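Local coordinates for protein prefoldin beta subunit 2 (Thermococcus sp., PDB 3AEI) that probably serves as a beta subunit of prefoldin, a chaperone that captures unfolded proteins in its coiled-coil arms and passes them to the group II chaperonin, at residues Q21-K26 against E78-R83; I36-K41 against I57-A62. All coordinates share one frame; numbering follows the deposited sequence.

Contact 1: Q21-K26 against E78-R83; sequences QSLELK and EKLKKR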
# COMPACT_ATOMS: atom_id res chain seq x y z
N GLN A 21 -0.44 -8.43 -13.80
CA GLN A 21 -1.30 -9.04 -12.79
C GLN A 21 -1.86 -7.99 -11.82
O GLN A 21 -2.96 -8.15 -11.28
CB GLN A 21 -0.52 -10.09 -12.02
CG GLN A 21 -0.25 -11.30 -12.90
CD GLN A 21 0.85 -12.19 -12.36
OE1 GLN A 21 1.65 -11.78 -11.51
NE2 GLN A 21 0.94 -13.41 -12.90
N SER A 22 -1.07 -6.94 -11.59
CA SER A 22 -1.52 -5.92 -10.66
C SER A 22 -2.69 -5.19 -11.32
O SER A 22 -3.68 -4.86 -10.67
CB SER A 22 -0.37 -4.94 -10.37
OG SER A 22 -0.85 -3.83 -9.61
N LEU A 23 -2.58 -4.94 -12.62
CA LEU A 23 -3.66 -4.25 -13.32
C LEU A 23 -4.90 -5.12 -13.42
O LEU A 23 -6.02 -4.62 -13.24
CB LEU A 23 -3.20 -3.87 -14.74
CG LEU A 23 -2.01 -2.95 -14.84
CD1 LEU A 23 -1.71 -2.74 -16.32
CD2 LEU A 23 -2.30 -1.62 -14.15
N GLU A 24 -4.75 -6.42 -13.67
CA GLU A 24 -5.94 -7.26 -13.77
C GLU A 24 -6.67 -7.30 -12.41
O GLU A 24 -7.91 -7.36 -12.36
CB GLU A 24 -5.57 -8.69 -14.19
CG GLU A 24 -5.02 -8.74 -15.57
CD GLU A 24 -4.69 -10.14 -16.06
OE1 GLU A 24 -4.08 -10.89 -15.28
OE2 GLU A 24 -5.04 -10.46 -17.23
N LEU A 25 -5.91 -7.29 -11.30
CA LEU A 25 -6.56 -7.32 -10.00
C LEU A 25 -7.45 -6.09 -9.80
O LEU A 25 -8.60 -6.20 -9.35
CB LEU A 25 -5.52 -7.41 -8.85
CG LEU A 25 -6.11 -7.22 -7.44
CD1 LEU A 25 -7.09 -8.35 -7.08
CD2 LEU A 25 -4.97 -7.16 -6.46
N LYS A 26 -6.91 -4.94 -10.12
CA LYS A 26 -7.66 -3.70 -9.93
C LYS A 26 -8.83 -3.72 -10.88
O LYS A 26 -9.93 -3.32 -10.52
CB LYS A 26 -6.78 -2.49 -10.20
CG LYS A 26 -5.67 -2.28 -9.19
CD LYS A 26 -4.89 -1.04 -9.61
CE LYS A 26 -3.65 -0.84 -8.77
NZ LYS A 26 -2.55 -1.74 -9.21
N GLU A 78 -3.67 -5.66 -22.46
CA GLU A 78 -3.49 -6.25 -23.79
C GLU A 78 -2.08 -6.00 -24.32
O GLU A 78 -1.46 -6.89 -24.92
CB GLU A 78 -4.51 -5.68 -24.79
CG GLU A 78 -5.88 -6.35 -24.72
CD GLU A 78 -6.95 -5.63 -25.53
OE1 GLU A 78 -8.13 -6.06 -25.47
OE2 GLU A 78 -6.61 -4.64 -26.23
N LYS A 79 -1.56 -4.80 -24.09
CA LYS A 79 -0.23 -4.48 -24.55
C LYS A 79 0.82 -5.29 -23.83
O LYS A 79 1.79 -5.74 -24.43
CB LYS A 79 0.06 -3.00 -24.38
CG LYS A 79 -0.69 -2.15 -25.43
CD LYS A 79 -0.35 -0.67 -25.31
CE LYS A 79 -1.23 0.18 -26.22
NZ LYS A 79 -1.02 1.63 -25.98
N LEU A 80 0.63 -5.49 -22.53
CA LEU A 80 1.62 -6.26 -21.78
C LEU A 80 1.54 -7.74 -22.15
O LEU A 80 2.57 -8.41 -22.26
CB LEU A 80 1.42 -6.07 -20.26
CG LEU A 80 1.70 -4.68 -19.69
CD1 LEU A 80 1.12 -4.59 -18.30
CD2 LEU A 80 3.17 -4.37 -19.69
N LYS A 81 0.33 -8.27 -22.36
CA LYS A 81 0.18 -9.67 -22.73
C LYS A 81 0.81 -9.93 -24.10
O LYS A 81 1.35 -11.00 -24.36
CB LYS A 81 -1.31 -10.10 -22.68
CG LYS A 81 -1.84 -10.28 -21.23
CD LYS A 81 -3.29 -10.79 -21.10
CE LYS A 81 -3.38 -12.29 -21.30
NZ LYS A 81 -4.73 -12.83 -20.94
N LYS A 82 0.78 -8.94 -24.98
CA LYS A 82 1.38 -9.16 -26.28
C LYS A 82 2.92 -9.21 -26.13
O LYS A 82 3.58 -10.00 -26.82
CB LYS A 82 0.88 -8.10 -27.27
CG LYS A 82 1.91 -7.53 -28.19
CD LYS A 82 2.73 -6.50 -27.44
CE LYS A 82 2.00 -5.18 -27.27
NZ LYS A 82 2.89 -4.20 -26.59
N ARG A 83 3.48 -8.41 -25.21
CA ARG A 83 4.93 -8.45 -24.96
C ARG A 83 5.28 -9.80 -24.30
O ARG A 83 6.32 -10.38 -24.61
CB ARG A 83 5.40 -7.31 -24.02
CG ARG A 83 5.60 -5.92 -24.68
CD ARG A 83 6.08 -4.82 -23.66
NE ARG A 83 7.43 -5.07 -23.15
CZ ARG A 83 7.95 -4.51 -22.05
NH1 ARG A 83 7.24 -3.64 -21.34
NH2 ARG A 83 9.19 -4.82 -21.66
O HOH W 1 -4.83 -13.19 -17.62
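Leu23 and Leu80 meet methyl to methyl between the two long helices of the chain, CD1 of Leu23 lying 3.9 Å from CD1 of Leu80. Both side chains leave the backbone toward the opposing helix with CG anti to the carbonyl carbon (chi1 -60° and -67°); they cross at about a right angle, and the CD1 methyls are the part of the two side chains that touches. This is the closer-packed part of a small contact near the surface, and it is extended along the same seam by Ile77, which Leu23 also touches, and by Ile16, on which Leu80 rests. Beside it the polar flank is much looser. Glu24 and Lys81 bring opposite charges near each other, but OE2 of Glu24 stays 4.4 Å from NZ of Lys81, too far for a salt bridge. A water spans the pair instead, donating to Glu24 OE2 at 2.8 Å and weakly accepting from Lys81 NZ at 3.3 Å. The other carboxylate oxygen of Glu24, OE1, is held in a salt bridge by Arg20 of the same helix. The backbones remain well separated, with 10.4 Å between the CA atoms of Glu24 and Glu78. An apolar seam flanked by charged side chains, joining two antiparallel helices, is characteristic of the coiled-coil arm of a prefoldin subunit.

Contact 2: I36-K41 against I57-A62; sequences IITSLK and ITKDEA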
# COMPACT_ATOMS: atom_id res chain seq x y z
N ILE A 36 -22.23 -4.90 -7.72
CA ILE A 36 -22.93 -4.55 -6.49
C ILE A 36 -23.68 -3.23 -6.64
O ILE A 36 -24.85 -3.09 -6.22
CB ILE A 36 -21.95 -4.41 -5.32
CG1 ILE A 36 -21.25 -5.76 -5.09
CG2 ILE A 36 -22.67 -3.87 -4.09
CD1 ILE A 36 -20.33 -5.79 -3.92
N ILE A 37 -23.00 -2.26 -7.22
CA ILE A 37 -23.58 -0.93 -7.37
C ILE A 37 -24.83 -0.95 -8.24
O ILE A 37 -25.74 -0.16 -8.03
CB ILE A 37 -22.53 0.02 -7.98
CG1 ILE A 37 -21.44 0.28 -6.94
CG2 ILE A 37 -23.16 1.33 -8.42
CD1 ILE A 37 -20.11 0.83 -7.58
N THR A 38 -24.87 -1.86 -9.19
CA THR A 38 -26.02 -1.90 -10.07
C THR A 38 -27.04 -2.94 -9.60
O THR A 38 -28.00 -3.22 -10.32
CB THR A 38 -25.60 -2.19 -11.52
OG1 THR A 38 -24.99 -3.50 -11.60
CG2 THR A 38 -24.64 -1.12 -12.01
N SER A 39 -26.85 -3.49 -8.41
CA SER A 39 -27.79 -4.50 -7.89
C SER A 39 -29.07 -3.84 -7.38
O SER A 39 -29.21 -2.62 -7.40
CB SER A 39 -27.14 -5.37 -6.80
OG SER A 39 -26.82 -4.68 -5.61
N LEU A 40 -30.00 -4.64 -6.89
CA LEU A 40 -31.28 -4.09 -6.47
C LEU A 40 -31.35 -3.19 -5.24
O LEU A 40 -32.12 -2.23 -5.25
CB LEU A 40 -32.25 -5.25 -6.31
CG LEU A 40 -33.74 -4.96 -6.33
CD1 LEU A 40 -34.17 -4.36 -7.68
CD2 LEU A 40 -34.45 -6.28 -6.07
N LYS A 41 -30.58 -3.47 -4.19
CA LYS A 41 -30.63 -2.65 -2.98
C LYS A 41 -30.70 -1.18 -3.36
O LYS A 41 -29.87 -0.68 -4.14
CB LYS A 41 -29.43 -2.91 -2.06
CG LYS A 41 -29.45 -2.05 -0.79
CD LYS A 41 -28.43 -2.49 0.25
CE LYS A 41 -28.40 -1.52 1.44
NZ LYS A 41 -29.76 -1.37 2.05
N ILE A 57 -19.39 10.01 -4.10
CA ILE A 57 -19.77 10.13 -5.49
C ILE A 57 -21.08 9.42 -5.71
O ILE A 57 -21.51 8.63 -4.88
CB ILE A 57 -18.71 9.59 -6.47
CG1 ILE A 57 -18.45 8.10 -6.25
CG2 ILE A 57 -17.41 10.36 -6.32
CD1 ILE A 57 -17.62 7.51 -7.36
N THR A 58 -21.74 9.72 -6.82
CA THR A 58 -23.01 9.08 -7.11
C THR A 58 -22.83 7.74 -7.81
O THR A 58 -21.75 7.39 -8.29
CB THR A 58 -23.87 9.98 -8.03
OG1 THR A 58 -23.24 10.08 -9.32
CG2 THR A 58 -24.03 11.38 -7.42
N LYS A 59 -23.92 6.97 -7.88
CA LYS A 59 -23.90 5.70 -8.59
C LYS A 59 -23.45 5.92 -10.04
O LYS A 59 -22.61 5.20 -10.55
CB LYS A 59 -25.31 5.07 -8.55
CG LYS A 59 -25.47 3.88 -9.46
CD LYS A 59 -26.91 3.37 -9.41
CE LYS A 59 -27.14 2.26 -10.44
NZ LYS A 59 -28.56 1.78 -10.48
N ASP A 60 -24.01 6.91 -10.73
CA ASP A 60 -23.63 7.18 -12.11
C ASP A 60 -22.16 7.57 -12.23
O ASP A 60 -21.48 7.17 -13.17
CB ASP A 60 -24.52 8.29 -12.70
CG ASP A 60 -25.92 7.78 -13.06
OD1 ASP A 60 -26.70 8.57 -13.63
OD2 ASP A 60 -26.24 6.60 -12.78
N GLU A 61 -21.64 8.33 -11.27
CA GLU A 61 -20.24 8.71 -11.34
C GLU A 61 -19.37 7.48 -11.14
O GLU A 61 -18.34 7.32 -11.78
CB GLU A 61 -19.92 9.75 -10.26
CG GLU A 61 -20.53 11.16 -10.57
CD GLU A 61 -20.42 12.17 -9.43
OE1 GLU A 61 -20.30 11.78 -8.25
OE2 GLU A 61 -20.50 13.40 -9.71
N ALA A 62 -19.80 6.61 -10.23
CA ALA A 62 -19.05 5.38 -9.93
C ALA A 62 -19.01 4.47 -11.15
O ALA A 62 -17.96 3.95 -11.50
CB ALA A 62 -19.69 4.65 -8.75
O HOH W 2 -28.58 -0.03 -8.35
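Lys59 reaches across to Ile37 at the end of helix 2-37, aliphatic part first and ammonium last. From CB the chain sets out with CG anti to the backbone N (chi1 170°) and stays extended to its tip. CG packs against Ile37 CG2 at 3.6 Å, the two side chains sliding past each other in opposite directions. CD and CE then run past the carbonyl oxygen of Ile37, off the carbonyl plane, CE coming to 3.7 Å from Ile37 O, while CE also lies near CA of Thr38. At the tip, NZ donates to a water at 2.8 Å, and that water in turn donates to Ile37 O and Ser39 O; the lysine thereby ties itself to the carbonyls of the chain leaving the helix. The CG1 branch of Ile37 ends in CD1, which lies 4.0 Å from Ala62 CB. Thr58 and Glu61 form a capping box at the start of the second helix: Glu61 N donates to Thr58 OG1, and Thr58 N to Glu61 OE1. The contact thus joins the end of helix 2-37 to the first turn of helix 59-93, with Ile46 of strand 46-50 touching both Ile37 and Ala62 and Val55 of a second subunit packing on Ile37.

How the contacts relate
From the N terminus the chain runs along helix 2-37, passing through 21-26 and reaching 36-41 at the helix end. It then forms the antiparallel hairpin of strands 46-50 and 53-57 and enters helix 59-93 through 57-62, where contact 2 closes the inner loop, with 15 residues between its segments. Returning along helix 59-93, the chain arrives at 78-83 and closes the wider loop of contact 1, inside which contact 2 is nested. Both contacts join the same two helices, one at the hairpin end and the other farther along the coiled coil; their centres are about 26 Å apart and they do not touch.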